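Local coordinates for cysteine protease (Listeria monocytogenes, PDB 5HU4), which cleaves the C-terminal sorting signal of surface proteins and, through a thioester intermediate, attaches them covalently to the cell wall, at residues A[43-48]-A[71-76]. Sequence-based numbering, arbitrary orientation.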
loop_
_atom_site.group_PDB
_atom_site.type_symbol
_atom_site.label_atom_id
_atom_site.label_comp_id
_atom_site.label_asym_id
_atom_site.label_seq_id
_atom_site.Cartn_x
_atom_site.Cartn_y
_atom_site.Cartn_z
ATOM N N GLY A 43 -13.566 -2.784 -3.469
ATOM C CA GLY A 43 -13.393 -3.731 -2.382
ATOM C C GLY A 43 -12.157 -3.437 -1.559
ATOM O O GLY A 43 -11.817 -2.277 -1.322
ATOM N N ASN A 44 -11.477 -4.489 -1.121
ATOM C CA ASN A 44 -10.216 -4.332 -0.413
ATOM C C ASN A 44 -9.037 -4.527 -1.357
ATOM O O ASN A 44 -9.005 -5.480 -2.133
ATOM C CB ASN A 44 -10.123 -5.314 0.756
ATOM C CG ASN A 44 -8.858 -5.130 1.573
ATOM O OD1 ASN A 44 -8.242 -4.064 1.553
ATOM N ND2 ASN A 44 -8.464 -6.170 2.296
ATOM N N TYR A 45 -8.076 -3.613 -1.290
ATOM C CA TYR A 45 -6.872 -3.711 -2.103
ATOM C C TYR A 45 -5.648 -3.862 -1.208
ATOM O O TYR A 45 -4.957 -2.884 -0.924
ATOM C CB TYR A 45 -6.729 -2.482 -3.004
ATOM C CG TYR A 45 -5.752 -2.667 -4.145
ATOM C CD1 TYR A 45 -6.147 -3.273 -5.330
ATOM C CD2 TYR A 45 -4.439 -2.233 -4.037
ATOM C CE1 TYR A 45 -5.260 -3.443 -6.377
ATOM C CE2 TYR A 45 -3.544 -2.399 -5.078
ATOM C CZ TYR A 45 -3.959 -3.004 -6.244
ATOM O OH TYR A 45 -3.070 -3.169 -7.281
ATOM N N PRO A 46 -5.379 -5.096 -0.754
ATOM C CA PRO A 46 -4.258 -5.355 0.155
ATOM C C PRO A 46 -2.908 -5.278 -0.549
ATOM O O PRO A 46 -2.745 -5.817 -1.644
ATOM C CB PRO A 46 -4.535 -6.774 0.654
ATOM C CG PRO A 46 -5.284 -7.414 -0.457
ATOM C CD PRO A 46 -6.122 -6.328 -1.076
ATOM N N LEU A 47 -1.954 -4.603 0.083
ATOM C CA LEU A 47 -0.607 -4.483 -0.461
ATOM C C LEU A 47 0.433 -4.807 0.600
ATOM O O LEU A 47 0.349 -4.330 1.732
ATOM C CB LEU A 47 -0.369 -3.076 -1.018
ATOM C CG LEU A 47 -1.100 -2.718 -2.311
ATOM C CD1 LEU A 47 -1.003 -1.224 -2.589
ATOM C CD2 LEU A 47 -0.540 -3.523 -3.471
ATOM N N ALA A 48 1.414 -5.624 0.230
ATOM C CA ALA A 48 2.496 -5.976 1.137
ATOM C C ALA A 48 3.790 -5.291 0.718
ATOM O O ALA A 48 4.078 -5.157 -0.471
ATOM C CB ALA A 48 2.682 -7.484 1.185
ATOM N N ILE A 71 -3.606 8.159 1.274
ATOM C CA ILE A 71 -2.867 7.170 0.502
ATOM C C ILE A 71 -3.289 7.274 -0.956
ATOM O O ILE A 71 -4.479 7.213 -1.270
ATOM C CB ILE A 71 -3.104 5.738 1.008
ATOM C CG1 ILE A 71 -2.759 5.626 2.493
ATOM C CG2 ILE A 71 -2.284 4.745 0.197
ATOM C CD1 ILE A 71 -3.124 4.290 3.101
ATOM N N TYR A 72 -2.317 7.443 -1.843
ATOM C CA TYR A 72 -2.617 7.594 -3.260
ATOM C C TYR A 72 -2.219 6.356 -4.048
ATOM O O TYR A 72 -1.110 5.844 -3.911
ATOM C CB TYR A 72 -1.922 8.835 -3.819
ATOM C CG TYR A 72 -2.397 10.110 -3.165
ATOM C CD1 TYR A 72 -3.537 10.759 -3.617
ATOM C CD2 TYR A 72 -1.715 10.657 -2.087
ATOM C CE1 TYR A 72 -3.980 11.921 -3.019
ATOM C CE2 TYR A 72 -2.150 11.820 -1.484
ATOM C CZ TYR A 72 -3.285 12.446 -1.953
ATOM O OH TYR A 72 -3.724 13.606 -1.357
ATOM N N LEU A 73 -3.148 5.882 -4.869
ATOM C CA LEU A 73 -2.955 4.674 -5.654
ATOM C C LEU A 73 -3.374 4.934 -7.094
ATOM O O LEU A 73 -4.376 5.606 -7.338
ATOM C CB LEU A 73 -3.763 3.522 -5.055
ATOM C CG LEU A 73 -3.664 2.137 -5.692
ATOM C CD1 LEU A 73 -2.266 1.561 -5.523
ATOM C CD2 LEU A 73 -4.711 1.211 -5.092
ATOM N N THR A 74 -2.610 4.415 -8.050
ATOM C CA THR A 74 -2.943 4.623 -9.454
ATOM C C THR A 74 -2.577 3.431 -10.335
ATOM O O THR A 74 -1.618 2.707 -10.066
ATOM C CB THR A 74 -2.254 5.888 -10.014
ATOM O OG1 THR A 74 -2.764 6.173 -11.324
ATOM C CG2 THR A 74 -0.743 5.702 -10.086
ATOM N N ASP A 75 -3.372 3.231 -11.381
ATOM C CA ASP A 75 -3.085 2.234 -12.403
ATOM C C ASP A 75 -2.674 2.952 -13.682
ATOM O O ASP A 75 -2.694 2.372 -14.770
ATOM C CB ASP A 75 -4.300 1.334 -12.648
ATOM C CG ASP A 75 -5.590 2.123 -12.821
ATOM O OD1 ASP A 75 -5.523 3.355 -13.020
ATOM O OD2 ASP A 75 -6.673 1.505 -12.763
ATOM N N LEU A 76 -2.310 4.225 -13.516
ATOM C CA LEU A 76 -1.965 5.142 -14.605
ATOM C C LEU A 76 -3.151 5.418 -15.528
ATOM O O LEU A 76 -2.978 5.889 -16.652
ATOM C CB LEU A 76 -0.774 4.615 -15.410
ATOM C CG LEU A 76 0.546 5.344 -15.142
ATOM C CD1 LEU A 76 1.005 5.132 -13.707
ATOM C CD2 LEU A 76 1.621 4.903 -16.125
#
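L73 lays its CD2 methyl over one face of the Y45 ring, a CH-pi contact in which L73 CD2 stands 4.0 Å from the centroid of the Y45 ring and 29° off the ring normal. The methyl is displaced toward one side of the ring: L73 CD2 comes within 3.6 Å of Y45 CD2 and 3.8 Å of Y45 CE2. The other methyl, L73 CD1, reaches the same flank more loosely, at 4.2 Å from Y45 CE2. Both side chains point from their strands toward the other strand, spanning CA atoms of Y45 and L73 that lie 9.9 Å apart. In L73 the CG lies anti to the backbone N (chi1 -178°), which carries the forked end across to the tyrosine. L47, two residues beyond Y45 and directed to the same side of strand 44-48, adds its CD1 methyl in the plane of the Y45 ring at its edge; this methyl also meets L73 CD1 at 4.2 Å. The ring is thus touched on a face by one leucine and at an edge by another, while the two leucines touch each other. Strands 44-48 and 70-74 are not sheet neighbours here. Y45 and L47 are backbone-bonded to strand 105-111, whose C-terminal residue is the active-site C111, and strand 70-74 pairs with strand 78-91, so the contact spans the interior of the sortase beta-barrel. I7 touches both L47 and L73, continuing the apolar cluster. Across the contact itself, buried hydrocarbon meets hydrocarbon and an aromatic face, implying cohesion by dispersion and exclusion of water rather than by directed polar bonds.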